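Local coordinates for DegV family protein (Thermus thermophilus, PDB 2DT8) that binds fatty acids such as palmitic acid, and zinc ions, as a member of the DegV family, at residues Arg71-Ala76 with Ser85-Gly90; Ile3-Asp8 with Met124-Ala129. All coordinates share one frame; numbering follows the deposited sequence.

Contact 1. Residues Arg71-Ala76 with Ser85-Gly90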
ATOM      1  N   ARG A  71      -8.958   7.918 -19.525  1.00  6.67           N
ATOM      2  CA  ARG A  71      -9.658   6.820 -20.193  1.00  7.68           C
ATOM      3  C   ARG A  71     -10.490   6.026 -19.195  1.00  7.81           C
ATOM      4  O   ARG A  71     -11.632   5.658 -19.482  1.00  9.39           O
ATOM      5  CB  ARG A  71      -8.668   5.885 -20.884  1.00 10.26           C
ATOM      6  CG  ARG A  71      -9.320   4.678 -21.561  1.00 18.11           C
ATOM      7  CD  ARG A  71      -8.308   3.743 -22.237  1.00 23.57           C
ATOM      8  NE  ARG A  71      -6.918   4.042 -21.889  1.00 31.07           N
ATOM      9  CZ  ARG A  71      -6.262   5.120 -22.310  1.00 31.91           C
ATOM     10  NH1 ARG A  71      -6.803   5.905 -23.234  1.00 37.06           N
ATOM     11  NH2 ARG A  71      -5.069   5.416 -21.810  1.00 33.87           N
ATOM     12  N   VAL A  72      -9.970   5.716 -18.041  1.00  7.55           N
ATOM     13  CA  VAL A  72     -10.681   4.944 -17.037  1.00  7.90           C
ATOM     14  C   VAL A  72     -11.856   5.763 -16.485  1.00  8.09           C
ATOM     15  O   VAL A  72     -12.964   5.247 -16.373  1.00  7.96           O
ATOM     16  CB  VAL A  72      -9.706   4.481 -15.924  1.00  8.41           C
ATOM     17  CG1 VAL A  72     -10.463   3.786 -14.806  1.00  9.91           C
ATOM     18  CG2 VAL A  72      -8.676   3.512 -16.528  1.00 10.89           C
ATOM     19  N   TYR A  73     -11.636   7.041 -16.174  1.00  6.44           N
ATOM     20  CA  TYR A  73     -12.722   7.859 -15.644  1.00  7.27           C
ATOM     21  C   TYR A  73     -13.853   7.970 -16.659  1.00  6.42           C
ATOM     22  O   TYR A  73     -15.026   7.842 -16.306  1.00  7.32           O
ATOM     23  CB  TYR A  73     -12.242   9.276 -15.277  1.00  5.72           C
ATOM     24  CG  TYR A  73     -11.260   9.351 -14.121  1.00  5.21           C
ATOM     25  CD1 TYR A  73     -11.147   8.307 -13.194  1.00  4.86           C
ATOM     26  CD2 TYR A  73     -10.470  10.483 -13.931  1.00  6.31           C
ATOM     27  CE1 TYR A  73     -10.274   8.394 -12.113  1.00  4.36           C
ATOM     28  CE2 TYR A  73      -9.601  10.583 -12.851  1.00  4.34           C
ATOM     29  CZ  TYR A  73      -9.502   9.536 -11.943  1.00  2.34           C
ATOM     30  OH  TYR A  73      -8.631   9.635 -10.888  1.00  5.78           O
ATOM     31  N   ARG A  74     -13.557   8.162 -17.907  1.00  7.79           N
ATOM     32  CA  ARG A  74     -14.529   8.336 -18.979  1.00  8.25           C
ATOM     33  C   ARG A  74     -15.386   7.078 -19.141  1.00  7.91           C
ATOM     34  O   ARG A  74     -16.592   7.140 -19.339  1.00 11.24           O
ATOM     35  CB  ARG A  74     -13.814   8.642 -20.299  1.00  7.86           C
ATOM     36  CG  ARG A  74     -14.762   8.739 -21.483  1.00 12.39           C
ATOM     37  CD  ARG A  74     -14.102   9.359 -22.714  1.00 18.02           C
ATOM     38  NE  ARG A  74     -12.835   8.723 -23.061  1.00 20.34           N
ATOM     39  CZ  ARG A  74     -11.637   9.217 -22.758  1.00 23.61           C
ATOM     40  NH1 ARG A  74     -11.525  10.397 -22.151  1.00 21.00           N
ATOM     41  NH2 ARG A  74     -10.546   8.529 -23.063  1.00 24.58           N
ATOM     42  N   GLU A  75     -14.682   5.941 -19.002  1.00  8.58           N
ATOM     43  CA  GLU A  75     -15.389   4.688 -19.184  1.00 11.35           C
ATOM     44  C   GLU A  75     -16.318   4.404 -17.988  1.00 11.65           C
ATOM     45  O   GLU A  75     -17.448   3.954 -18.121  1.00 13.49           O
ATOM     46  CB  GLU A  75     -14.367   3.525 -19.323  1.00 12.41           C
ATOM     47  CG  GLU A  75     -13.671   3.521 -20.677  1.00 22.50           C
ATOM     48  CD  GLU A  75     -12.533   2.523 -20.761  1.00 29.05           C
ATOM     49  OE1 GLU A  75     -12.037   2.081 -19.700  1.00 31.12           O
ATOM     50  OE2 GLU A  75     -12.116   2.195 -21.892  1.00 29.76           O
ATOM     51  N   ALA A  76     -15.774   4.788 -16.821  1.00  9.22           N
ATOM     52  CA  ALA A  76     -16.537   4.545 -15.611  1.00  8.55           C
ATOM     53  C   ALA A  76     -17.807   5.410 -15.542  1.00  8.20           C
ATOM     54  O   ALA A  76     -18.886   4.970 -15.133  1.00 11.14           O
ATOM     55  CB  ALA A  76     -15.687   4.883 -14.352  1.00  7.69           C
ATOM     56  N   SER A  85     -11.647   8.067  -6.533  1.00  4.14           N
ATOM     57  CA  SER A  85     -10.319   7.576  -6.926  1.00  4.50           C
ATOM     58  C   SER A  85      -9.350   7.631  -5.739  1.00  4.82           C
ATOM     59  O   SER A  85      -8.962   8.717  -5.303  1.00  6.70           O
ATOM     60  CB  SER A  85      -9.824   8.467  -8.076  1.00  5.83           C
ATOM     61  OG  SER A  85      -8.988   7.778  -8.999  1.00  5.81           O
ATOM     62  N   LEU A  86      -8.965   6.461  -5.227  1.00  4.00           N
ATOM     63  CA  LEU A  86      -8.086   6.321  -4.058  1.00  4.66           C
ATOM     64  C   LEU A  86      -6.677   5.910  -4.488  1.00  4.53           C
ATOM     65  O   LEU A  86      -6.478   4.958  -5.232  1.00  5.00           O
ATOM     66  CB  LEU A  86      -8.650   5.273  -3.094  1.00  6.24           C
ATOM     67  CG  LEU A  86      -9.670   5.806  -2.085  1.00 12.13           C
ATOM     68  CD1 LEU A  86     -10.814   6.485  -2.800  1.00 13.20           C
ATOM     69  CD2 LEU A  86     -10.176   4.666  -1.217  1.00 11.34           C
ATOM     70  N   HIS A  87      -5.717   6.687  -3.954  1.00  4.42           N
ATOM     71  CA  HIS A  87      -4.342   6.395  -4.309  1.00  4.42           C
ATOM     72  C   HIS A  87      -3.125   6.453  -3.325  1.00  5.48           C
ATOM     73  O   HIS A  87      -3.215   7.028  -2.248  1.00  4.52           O
ATOM     74  CB  HIS A  87      -4.008   7.394  -5.435  1.00  4.31           C
ATOM     75  CG  HIS A  87      -4.926   7.119  -6.597  1.00  4.66           C
ATOM     76  ND1 HIS A  87      -4.792   6.045  -7.414  1.00  5.38           N
ATOM     77  CD2 HIS A  87      -6.027   7.869  -7.027  1.00  4.62           C
ATOM     78  CE1 HIS A  87      -5.791   6.145  -8.313  1.00  4.93           C
ATOM     79  NE2 HIS A  87      -6.544   7.228  -8.106  1.00  5.03           N
ATOM     80  N   ILE A  88      -2.019   5.840  -3.784  1.00  5.09           N
ATOM     81  CA  ILE A  88      -0.860   5.806  -2.914  1.00  4.42           C
ATOM     82  C   ILE A  88      -0.519   7.254  -2.584  1.00  4.96           C
ATOM     83  O   ILE A  88      -0.777   8.191  -3.348  1.00  5.07           O
ATOM     84  CB  ILE A  88       0.226   5.151  -3.786  1.00  3.23           C
ATOM     85  CG1 ILE A  88       1.575   5.258  -3.074  1.00  5.90           C
ATOM     86  CG2 ILE A  88       0.312   5.806  -5.189  1.00  5.51           C
ATOM     87  CD1 ILE A  88       2.660   4.385  -3.734  1.00  7.56           C
ATOM     88  N   SER A  89       0.116   7.396  -1.431  1.00  4.91           N
ATOM     89  CA  SER A  89       0.589   8.668  -0.911  1.00  5.60           C
ATOM     90  C   SER A  89       1.215   9.602  -1.945  1.00  7.23           C
ATOM     91  O   SER A  89       2.101   9.208  -2.713  1.00  5.89           O
ATOM     92  CB  SER A  89       1.619   8.411   0.186  1.00  7.22           C
ATOM     93  OG  SER A  89       2.199   9.625   0.625  1.00  7.44           O
ATOM     94  N   GLY A  90       0.764  10.855  -1.930  1.00  6.31           N
ATOM     95  CA  GLY A  90       1.303  11.857  -2.831  1.00  5.91           C
ATOM     96  C   GLY A  90       2.778  12.212  -2.631  1.00 10.26           C
ATOM     97  O   GLY A  90       3.412  12.842  -3.466  1.00 11.43           O
TER
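Tyr-73 reaches from helix 66-76 to Ser-85 on strand 82-87, its phenol OH lying 2.7 Å from Ser-85 OG in a hydrogen bond that either hydroxyl could donate. CA of Tyr-73 and CA of Ser-85 are 9.0 Å apart, a span that suits tyrosine, whose long, rigid side chain ends in a hydroxyl. With CG beside the backbone N and opposite the carbonyl carbon (chi1 -66°), the ring leaves a CB that does not face the strand and still delivers its OH there. Ser-85 OG meets the ring at its edge, close to the ring plane, and the angle CZ-OH-OG of about 114° is what a phenol oxygen favours. The serine is in turn hydrogen-bonded to His-87: OG to NE2 is 2.7 Å, again with the donor undecided, and OG lies in the imidazole plane at the ring edge. Ser-85 chi1 is turned to -149°, about 30° short of fully anti, a rotation that lets OG meet phenol and imidazole at once. On the far side of the imidazole, ND1 is hydrogen-bonded to Asp-8, so the histidine is fixed from both nitrogens, while the ring of Phe-69 stands nearly perpendicular to it. Ala-99 and Ala-102 of helix 95-103 cover the tyrosine, their small side chains fitting close to a ring. A phenylalanine at Tyr-73 would probably fill much the same space but leave Ser-85 OG without its phenol mate, held by His-87 NE2 from one side. Such a buried file of polar groups, from tyrosine through serine and histidine to aspartate, joins a helix to the parallel strands of an alpha/beta domain of Rossmann-like topology, between the zinc ligand Glu-67 on the same helix and the palmitate that touches Ile-88.

Contact 2. Residues Ile3-Asp8 with Met124-Ala129; sequences ITLVTD and MMVLRA
Leu-5 and Val-126 face each other at the middle of the contact, where strand 3-8 and helix 120-135 run antiparallel (175° between the short axes, 9.8 Å apart). The apolar part is led by Leu-5, whose two methyls divide the work. CD2 rests on Ala-129 CB at 4.0 Å, and CD1 stands 4.4 Å from Val-126 CG1. One helical turn thus offers a branched residue and a small one to a single leucine, the alanine being short enough for the leucine branch to lie close over it. Farther along the strand, Val-126 turns its other methyl to Thr-7: CG2, placed beside the backbone N and opposite the carbonyl carbon, comes within 3.9 Å of Thr-7 CB, the two side chains crossing at a slant.

Polar atoms meet only carbon across this interface. Leu-5 CD1 lies against the backbone oxygen Val-126 O at 3.7 Å, a van der Waals contact. Thr-7 OG1 touches Val-126 CG2 at 3.8 Å, but its hydrogen bond goes to Leu-86 O on the neighbouring strand 82-87. Threonine fits here because the hydroxyl, satisfied by Leu-86 O, can lie with CB against the valine methyl.

The chemistry implies that the contact is probably held mainly by burial of apolar surface and van der Waals packing, the polar needs of the buried threonine being met within the sheet.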
ATOM      1  N   ILE A   3     -21.725   5.542  -7.607  1.00  9.14           N
ATOM      2  CA  ILE A   3     -20.324   5.865  -7.394  1.00  7.15           C
ATOM      3  C   ILE A   3     -19.460   4.658  -7.722  1.00  9.39           C
ATOM      4  O   ILE A   3     -19.698   3.552  -7.229  1.00 13.88           O
ATOM      5  CB  ILE A   3     -20.085   6.286  -5.925  1.00  9.79           C
ATOM      6  CG1 ILE A   3     -20.956   7.509  -5.605  1.00 11.67           C
ATOM      7  CG2 ILE A   3     -18.601   6.611  -5.697  1.00 10.12           C
ATOM      8  CD1 ILE A   3     -20.957   7.927  -4.145  1.00 13.67           C
ATOM      9  N   THR A   4     -18.469   4.879  -8.578  1.00  7.42           N
ATOM     10  CA  THR A   4     -17.549   3.823  -8.975  1.00  8.26           C
ATOM     11  C   THR A   4     -16.177   4.112  -8.364  1.00  7.96           C
ATOM     12  O   THR A   4     -15.718   5.263  -8.337  1.00  8.13           O
ATOM     13  CB  THR A   4     -17.422   3.752 -10.519  1.00  9.10           C
ATOM     14  OG1 THR A   4     -18.647   3.251 -11.069  1.00 12.49           O
ATOM     15  CG2 THR A   4     -16.279   2.838 -10.937  1.00 10.53           C
ATOM     16  N   LEU A   5     -15.541   3.063  -7.859  1.00  5.46           N
ATOM     17  CA  LEU A   5     -14.219   3.169  -7.259  1.00  4.86           C
ATOM     18  C   LEU A   5     -13.118   2.857  -8.252  1.00  5.41           C
ATOM     19  O   LEU A   5     -13.189   1.876  -8.990  1.00  7.29           O
ATOM     20  CB  LEU A   5     -14.068   2.190  -6.102  1.00  7.72           C
ATOM     21  CG  LEU A   5     -14.665   2.595  -4.769  1.00 13.81           C
ATOM     22  CD1 LEU A   5     -14.824   1.358  -3.905  1.00 14.13           C
ATOM     23  CD2 LEU A   5     -13.756   3.621  -4.110  1.00 14.34           C
ATOM     24  N   VAL A   6     -12.099   3.701  -8.236  1.00  5.47           N
ATOM     25  CA  VAL A   6     -10.912   3.559  -9.064  1.00  4.45           C
ATOM     26  C   VAL A   6      -9.705   3.663  -8.134  1.00  5.94           C
ATOM     27  O   VAL A   6      -9.712   4.427  -7.168  1.00  5.77           O
ATOM     28  CB  VAL A   6     -10.797   4.692 -10.120  1.00  4.65           C
ATOM     29  CG1 VAL A   6      -9.428   4.626 -10.826  1.00  5.24           C
ATOM     30  CG2 VAL A   6     -11.924   4.573 -11.134  1.00  5.80           C
ATOM     31  N   THR A   7      -8.695   2.843  -8.383  1.00  4.89           N
ATOM     32  CA  THR A   7      -7.472   2.924  -7.609  1.00  3.47           C
ATOM     33  C   THR A   7      -6.318   2.626  -8.565  1.00  5.36           C
ATOM     34  O   THR A   7      -6.541   2.498  -9.774  1.00  7.65           O
ATOM     35  CB  THR A   7      -7.486   1.935  -6.396  1.00  4.75           C
ATOM     36  OG1 THR A   7      -6.345   2.186  -5.562  1.00  4.73           O
ATOM     37  CG2 THR A   7      -7.468   0.480  -6.866  1.00  5.12           C
ATOM     38  N   ASP A   8      -5.096   2.564  -8.052  1.00  5.16           N
ATOM     39  CA  ASP A   8      -3.949   2.244  -8.900  1.00  5.01           C
ATOM     40  C   ASP A   8      -3.422   0.870  -8.491  1.00  6.32           C
ATOM     41  O   ASP A   8      -3.804   0.336  -7.442  1.00  6.30           O
ATOM     42  CB  ASP A   8      -2.877   3.333  -8.793  1.00  7.81           C
ATOM     43  CG  ASP A   8      -2.331   3.472  -7.400  1.00  8.77           C
ATOM     44  OD1 ASP A   8      -1.552   2.590  -6.993  1.00 10.94           O
ATOM     45  OD2 ASP A   8      -2.680   4.453  -6.700  1.00  7.73           O
HETATM   46  N   MSE A 124      -6.903  -1.548   1.666  1.00  4.21           N
HETATM   47  CA  MSE A 124      -7.882  -1.719   2.743  1.00  4.75           C
HETATM   48  C   MSE A 124      -8.872  -0.563   2.763  1.00  5.40           C
HETATM   49  O   MSE A 124     -10.037  -0.751   3.117  1.00  6.11           O
HETATM   50  CB  MSE A 124      -7.202  -1.834   4.110  1.00  5.82           C
HETATM   51  CG  MSE A 124      -6.586  -0.549   4.609  1.00  5.79           C
HETATM   52 SE   MSE A 124      -5.527  -0.883   6.186  1.00  8.81          SE
HETATM   53  CE  MSE A 124      -5.314   0.950   6.734  1.00  8.29           C
HETATM   54  N   MSE A 125      -8.418   0.632   2.384  1.00  4.96           N
HETATM   55  CA  MSE A 125      -9.321   1.779   2.352  1.00  5.08           C
HETATM   56  C   MSE A 125     -10.276   1.647   1.164  1.00  6.28           C
HETATM   57  O   MSE A 125     -11.446   2.024   1.247  1.00  5.48           O
HETATM   58  CB  MSE A 125      -8.529   3.083   2.285  1.00  8.45           C
HETATM   59  CG  MSE A 125      -7.667   3.276   3.509  1.00  5.91           C
HETATM   60 SE   MSE A 125      -6.965   5.047   3.639  1.00 13.58          SE
HETATM   61  CE  MSE A 125      -5.553   4.737   4.889  1.00 13.50           C
ATOM     62  N   VAL A 126      -9.786   1.109   0.051  1.00  5.17           N
ATOM     63  CA  VAL A 126     -10.640   0.883  -1.109  1.00  6.00           C
ATOM     64  C   VAL A 126     -11.736  -0.109  -0.707  1.00  4.28           C
ATOM     65  O   VAL A 126     -12.908   0.097  -1.002  1.00  5.35           O
ATOM     66  CB  VAL A 126      -9.823   0.304  -2.293  1.00  5.80           C
ATOM     67  CG1 VAL A 126     -10.744  -0.174  -3.398  1.00  6.86           C
ATOM     68  CG2 VAL A 126      -8.884   1.353  -2.817  1.00  8.24           C
ATOM     69  N   LEU A 127     -11.347  -1.175  -0.016  1.00  5.31           N
ATOM     70  CA  LEU A 127     -12.312  -2.171   0.421  1.00  7.16           C
ATOM     71  C   LEU A 127     -13.320  -1.588   1.416  1.00  4.71           C
ATOM     72  O   LEU A 127     -14.505  -1.910   1.355  1.00  5.92           O
ATOM     73  CB  LEU A 127     -11.589  -3.368   1.042  1.00  4.64           C
ATOM     74  CG  LEU A 127     -10.723  -4.178   0.068  1.00  4.98           C
ATOM     75  CD1 LEU A 127      -9.981  -5.252   0.851  1.00 10.81           C
ATOM     76  CD2 LEU A 127     -11.568  -4.808  -1.037  1.00  7.15           C
ATOM     77  N   ARG A 128     -12.864  -0.720   2.315  1.00  4.70           N
ATOM     78  CA  ARG A 128     -13.776  -0.124   3.295  1.00  4.54           C
ATOM     79  C   ARG A 128     -14.769   0.793   2.580  1.00  4.95           C
ATOM     80  O   ARG A 128     -15.960   0.788   2.893  1.00  5.92           O
ATOM     81  CB  ARG A 128     -12.989   0.664   4.338  1.00  6.21           C
ATOM     82  CG  ARG A 128     -13.843   1.384   5.380  1.00  5.02           C
ATOM     83  CD  ARG A 128     -14.766   0.444   6.129  1.00  7.18           C
ATOM     84  NE  ARG A 128     -15.369   1.139   7.271  1.00  6.71           N
ATOM     85  CZ  ARG A 128     -16.459   0.725   7.912  1.00  9.40           C
ATOM     86  NH1 ARG A 128     -17.077  -0.381   7.528  1.00 11.73           N
ATOM     87  NH2 ARG A 128     -16.933   1.421   8.937  1.00 11.90           N
ATOM     88  N   ALA A 129     -14.283   1.570   1.613  1.00  5.61           N
ATOM     89  CA  ALA A 129     -15.160   2.460   0.858  1.00  6.28           C
ATOM     90  C   ALA A 129     -16.207   1.631   0.106  1.00  3.92           C
ATOM     91  O   ALA A 129     -17.392   1.963   0.093  1.00  5.59           O
ATOM     92  CB  ALA A 129     -14.334   3.302  -0.129  1.00  5.97           C
TER

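Overall arrangement
The two contacts lie with centres 10 Å apart and share one sheet, in which strands 3-8 and 82-87 are parallel neighbours. Along the chain the order is 3-8, 71-76, 85-90, 124-129, which nests contact 1 within the loop closed by contact 2. Side-chain hydrogen bonds of His-87 with Asp-8 and of Thr-7 with Leu-86 O join the contacts across these strands. Helices 66-76 and 120-135 lie on opposite faces of the sheet: Val-6 points to the first side, Leu-5 and Thr-7 to the second. Together they make a three-layer alpha/beta/alpha sandwich, its polar network facing the helix that carries zinc ligand Glu-67, the packing at contact 2 on the other face being mostly apolar.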